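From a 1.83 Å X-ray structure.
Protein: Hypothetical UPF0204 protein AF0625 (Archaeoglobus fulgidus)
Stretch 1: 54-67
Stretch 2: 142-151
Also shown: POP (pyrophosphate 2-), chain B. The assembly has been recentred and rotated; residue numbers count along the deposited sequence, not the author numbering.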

# COMPACT_ATOMS: atom_id res chain seq x y z
N ARG A 54 -14.37 -5.37 -8.88
CA ARG A 54 -14.12 -5.16 -7.46
C ARG A 54 -12.59 -5.27 -7.40
O ARG A 54 -12.02 -6.26 -7.87
N LEU A 55 -11.92 -4.27 -6.85
CA LEU A 55 -10.46 -4.27 -6.79
C LEU A 55 -9.79 -5.51 -6.19
O LEU A 55 -8.83 -6.02 -6.76
N ILE A 56 -10.29 -6.01 -5.06
CA ILE A 56 -9.68 -7.18 -4.44
C ILE A 56 -9.66 -8.42 -5.34
O ILE A 56 -8.89 -9.34 -5.10
N TYR A 57 -10.50 -8.43 -6.36
CA TYR A 57 -10.54 -9.56 -7.29
C TYR A 57 -9.91 -9.17 -8.63
O TYR A 57 -9.92 -9.95 -9.58
N ALA A 58 -9.35 -7.97 -8.70
CA ALA A 58 -8.75 -7.46 -9.92
C ALA A 58 -7.37 -8.04 -10.29
O ALA A 58 -6.49 -7.30 -10.72
N ASP A 59 -7.19 -9.34 -10.11
CA ASP A 59 -5.92 -9.98 -10.46
C ASP A 59 -5.59 -9.69 -11.93
O ASP A 59 -6.48 -9.72 -12.78
N HIS A 60 -4.32 -9.41 -12.21
CA HIS A 60 -3.86 -9.12 -13.57
C HIS A 60 -4.42 -7.86 -14.21
O HIS A 60 -4.28 -7.65 -15.41
N ILE A 61 -5.04 -6.99 -13.41
CA ILE A 61 -5.60 -5.77 -13.98
C ILE A 61 -4.52 -4.85 -14.53
O ILE A 61 -4.78 -4.03 -15.41
N ASP A 62 -3.29 -4.97 -14.01
CA ASP A 62 -2.20 -4.13 -14.50
C ASP A 62 -1.87 -4.51 -15.94
O ASP A 62 -1.58 -3.63 -16.77
N GLU A 63 -1.90 -5.81 -16.24
CA GLU A 63 -1.62 -6.29 -17.59
C GLU A 63 -2.69 -5.81 -18.55
O GLU A 63 -2.40 -5.44 -19.69
N LYS A 64 -3.94 -5.84 -18.09
CA LYS A 64 -5.08 -5.41 -18.90
C LYS A 64 -4.99 -3.92 -19.25
O LYS A 64 -5.21 -3.53 -20.40
N LEU A 65 -4.69 -3.10 -18.26
CA LEU A 65 -4.59 -1.66 -18.47
C LEU A 65 -3.36 -1.28 -19.29
O LEU A 65 -3.40 -0.30 -20.04
N ALA A 66 -2.29 -2.05 -19.16
CA ALA A 66 -1.04 -1.77 -19.88
C ALA A 66 -1.17 -1.91 -21.39
O ALA A 66 -0.25 -1.60 -22.14
N LYS A 67 -2.33 -2.38 -21.85
CA LYS A 67 -2.56 -2.53 -23.28
C LYS A 67 -2.88 -1.16 -23.88
O LYS A 67 -2.60 -0.91 -25.05
N HIS A 142 -2.56 -8.03 3.11
CA HIS A 142 -3.71 -8.93 3.14
C HIS A 142 -4.67 -8.65 1.99
O HIS A 142 -4.65 -7.57 1.40
N HIS A 143 -5.50 -9.64 1.69
CA HIS A 143 -6.49 -9.58 0.62
C HIS A 143 -5.92 -9.43 -0.78
O HIS A 143 -4.75 -9.09 -0.96
N GLY A 144 -6.76 -9.71 -1.77
CA GLY A 144 -6.33 -9.59 -3.15
C GLY A 144 -6.31 -8.12 -3.54
O GLY A 144 -6.68 -7.26 -2.74
N PRO A 145 -5.87 -7.79 -4.76
CA PRO A 145 -5.40 -8.73 -5.77
C PRO A 145 -3.94 -9.12 -5.52
O PRO A 145 -3.12 -8.29 -5.12
N SER A 146 -3.61 -10.39 -5.72
CA SER A 146 -2.24 -10.84 -5.50
C SER A 146 -1.43 -10.85 -6.79
O SER A 146 -0.21 -10.73 -6.76
N GLU A 147 -2.12 -11.00 -7.92
CA GLU A 147 -1.45 -11.07 -9.20
C GLU A 147 -1.24 -9.71 -9.87
O GLU A 147 -1.84 -9.42 -10.90
N ILE A 148 -0.38 -8.90 -9.27
CA ILE A 148 -0.05 -7.57 -9.80
C ILE A 148 1.47 -7.51 -9.86
O ILE A 148 2.14 -7.67 -8.84
N SER A 149 2.01 -7.29 -11.06
CA SER A 149 3.46 -7.22 -11.26
C SER A 149 4.00 -5.81 -11.19
O SER A 149 5.17 -5.59 -10.86
N LYS A 150 3.17 -4.83 -11.53
CA LYS A 150 3.59 -3.44 -11.47
C LYS A 150 3.61 -3.04 -10.00
O LYS A 150 2.80 -3.53 -9.22
N PRO A 151 4.54 -2.17 -9.60
CA PRO A 151 4.57 -1.76 -8.19
C PRO A 151 3.20 -1.17 -7.82
O PRO A 151 2.60 -0.45 -8.62

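The contact is a polar, loop-dominated one, in which two aspartate carboxylates of the first stretch receive backbone NH groups of an irregular second stretch, with aliphatic packing beside them; it buries 578 Å² summed over both sides.

Asp 59 supplies the first anchor. Its CA-to-CB bond points sideways, but chi1 of -84° (m) brings the carboxylate nearer, and Asp 59 OD2 accepts from Glu 147 N at 3.0 Å with a nearly linear N-H...O angle of 173°. The same Asp 59 OD2 lies 2.9 Å from Ser 146 N, where an angle of 125° makes the hydrogen bond weak. One oxygen thus serves two consecutive amides, that of Glu 147 much better aligned than that of Ser 146. The backbone answers in the other direction: His 60 N donates to Glu 147 O at 2.8 Å and 149°.

Asp 62, three residues on and within the helix, does the same. It points toward the second stretch in the p rotamer (chi1 53°), and Asp 62 OD1 accepts from Ser 149 N at 2.8 Å (146°) and from Lys 150 N at 3.2 Å (157°). Asp 62 OD2 accepts from water 1 at 3.0 Å, and the same water donates weakly to Glu 147 O at 3.4 Å, so the water bridges the two stretches beside the direct bonds.

Glu 147 starts toward the first stretch, but with chi1 and chi2 both m its end leads away. Its CB sits over one face of the His 60 ring, 3.7 Å from the centroid and 15° off the ring normal, the geometry of a CH-pi contact. His 60, at the N-cap position, points away at CB, yet its m rotamer brings the ring back to meet that methylene. Glu 147 OE2 accepts from Ser 146 OG (chi1 61°, p) over a very short 2.5 Å, and both atoms also bond elsewhere in the structure.

One apolar side-chain pair is close: Ile 148, m at both chi1 and chi2, extends CD1 to 3.8 Å from Ile 61 CG2. The other aliphatic groups pack largely against backbone, and Ile 148 CD1 is itself 3.8 Å from Ala 58 O. Pro 145, preceded by a cis peptide bond, points toward the first stretch; its CD lies 3.3 Å from Leu 55 O and its CB 3.7 Å from Ala 58 C. Nearby, Gly 144 permits close backbone approach: Gly 144 CA is 3.2 Å from Ile 56 O and Ile 56 CA is 3.4 Å from Gly 144 O, a reciprocal pair of CA-H...O contacts. A CB built ideally on Gly 144 would lie 2.2 Å from Ile 56 O, a clash.

Pyrophosphate lies at this end of the contact. Arg 54 (chi1 t, chi2 p) makes no contact with the second stretch but donates to POP O2 from NE at 3.1 Å and from NH2 at 2.9 Å. His 143 meets the ligand with its ring edge, CE1 standing 3.4 Å from POP O4, while Ile 56 CD1 approaches POP O3 at 3.5 Å.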

# COMPACT_ATOMS: atom_id res chain seq x y z
CB ARG A 54 -14.77 -6.29 -6.66
CG ARG A 54 -14.51 -6.25 -5.17
CD ARG A 54 -15.18 -5.06 -4.51
NE ARG A 54 -15.09 -5.13 -3.06
CZ ARG A 54 -15.55 -6.14 -2.33
NH1 ARG A 54 -16.14 -7.17 -2.93
NH2 ARG A 54 -15.44 -6.12 -1.01
CB LEU A 55 -9.95 -3.02 -6.08
CG LEU A 55 -10.38 -1.69 -6.71
CD1 LEU A 55 -9.67 -0.53 -6.03
CD2 LEU A 55 -10.05 -1.70 -8.20
CB ILE A 56 -10.36 -7.55 -3.10
CG1 ILE A 56 -11.86 -7.75 -3.31
CG2 ILE A 56 -10.08 -6.47 -2.06
CD1 ILE A 56 -12.58 -8.25 -2.06
CB TYR A 57 -11.98 -10.02 -7.53
CG TYR A 57 -12.67 -10.54 -6.29
CD1 TYR A 57 -13.63 -9.78 -5.63
CD2 TYR A 57 -12.36 -11.80 -5.78
CE1 TYR A 57 -14.27 -10.26 -4.48
CE2 TYR A 57 -12.99 -12.29 -4.63
CZ TYR A 57 -13.94 -11.51 -3.99
OH TYR A 57 -14.57 -11.98 -2.86
CB ALA A 58 -8.66 -5.94 -9.87
CB ASP A 59 -6.00 -11.50 -10.26
CG ASP A 59 -5.73 -11.93 -8.82
OD1 ASP A 59 -6.09 -13.08 -8.46
OD2 ASP A 59 -5.15 -11.15 -8.04
CB HIS A 60 -4.16 -10.32 -14.49
CG HIS A 60 -3.46 -11.58 -14.08
ND1 HIS A 60 -2.09 -11.71 -14.09
CD2 HIS A 60 -3.95 -12.75 -13.62
CE1 HIS A 60 -1.77 -12.91 -13.65
NE2 HIS A 60 -2.87 -13.56 -13.36
CB ILE A 61 -6.46 -5.01 -12.95
CG1 ILE A 61 -7.31 -3.97 -13.67
CG2 ILE A 61 -5.57 -4.37 -11.89
CD1 ILE A 61 -8.29 -3.25 -12.78
CB ASP A 62 -0.95 -4.26 -13.62
CG ASP A 62 -0.52 -5.70 -13.42
OD1 ASP A 62 0.68 -5.92 -13.14
OD2 ASP A 62 -1.37 -6.61 -13.51
CB GLU A 63 -1.57 -7.83 -17.63
CG GLU A 63 -0.59 -8.47 -16.66
CD GLU A 63 -0.57 -9.98 -16.79
OE1 GLU A 63 -1.65 -10.60 -16.87
OE2 GLU A 63 0.54 -10.56 -16.79
CB LYS A 64 -6.38 -5.68 -18.16
CG LYS A 64 -6.61 -7.15 -17.84
CD LYS A 64 -7.87 -7.36 -17.02
CE LYS A 64 -8.08 -8.84 -16.73
NZ LYS A 64 -9.33 -9.08 -15.96
CB LEU A 65 -4.55 -0.94 -17.12
CG LEU A 65 -5.88 -0.89 -16.35
CD1 LEU A 65 -5.63 -0.59 -14.87
CD2 LEU A 65 -6.77 0.17 -16.97
CB ALA A 66 0.07 -2.67 -19.37
CB LYS A 67 -3.73 -3.49 -23.52
CG LYS A 67 -4.16 -3.60 -24.97
CD LYS A 67 -5.38 -4.51 -25.10
CE LYS A 67 -5.99 -4.45 -26.50
NZ LYS A 67 -7.24 -5.27 -26.58
CB HIS A 142 -4.48 -8.78 4.46
CG HIS A 142 -5.16 -7.46 4.61
ND1 HIS A 142 -6.51 -7.34 4.83
CD2 HIS A 142 -4.67 -6.19 4.56
CE1 HIS A 142 -6.83 -6.06 4.90
NE2 HIS A 142 -5.73 -5.34 4.74
CB HIS A 143 -7.48 -8.44 0.90
CG HIS A 143 -8.40 -8.71 2.06
ND1 HIS A 143 -9.39 -7.83 2.45
CD2 HIS A 143 -8.48 -9.76 2.91
CE1 HIS A 143 -10.04 -8.33 3.49
NE2 HIS A 143 -9.51 -9.51 3.78
CB PRO A 145 -5.60 -7.96 -7.07
CG PRO A 145 -5.23 -6.54 -6.64
CD PRO A 145 -5.93 -6.41 -5.30
CB SER A 146 -2.23 -12.24 -4.89
OG SER A 146 -2.85 -13.16 -5.76
CB GLU A 147 -2.22 -12.00 -10.13
CG GLU A 147 -2.62 -13.32 -9.47
CD GLU A 147 -1.46 -14.04 -8.80
OE1 GLU A 147 -0.51 -14.44 -9.50
OE2 GLU A 147 -1.48 -14.20 -7.56
CB ILE A 148 -0.57 -6.44 -8.88
CG1 ILE A 148 -2.09 -6.55 -8.71
CG2 ILE A 148 -0.19 -5.08 -9.47
CD1 ILE A 148 -2.90 -6.36 -10.00
CB SER A 149 3.83 -7.82 -12.62
OG SER A 149 3.60 -9.22 -12.62
CB LYS A 150 2.61 -2.55 -12.23
CG LYS A 150 2.81 -2.51 -13.74
CD LYS A 150 4.02 -1.67 -14.11
CE LYS A 150 4.33 -1.77 -15.60
NZ LYS A 150 3.17 -1.38 -16.43
CB PRO A 151 5.68 -0.71 -8.16
CG PRO A 151 6.64 -1.23 -9.21
CD PRO A 151 5.71 -1.63 -10.33
P1 POP B . -13.52 -4.37 0.75
O1 POP B . -14.69 -4.35 1.71
O2 POP B . -13.94 -3.65 -0.54
O3 POP B . -13.12 -5.79 0.38
O POP B . -12.22 -3.51 1.34
P2 POP B . -11.21 -4.05 2.54
O4 POP B . -11.65 -5.37 3.13
O5 POP B . -11.14 -3.02 3.62
O6 POP B . -9.78 -4.13 1.81
O HOH W 1 -0.01 -9.23 -13.71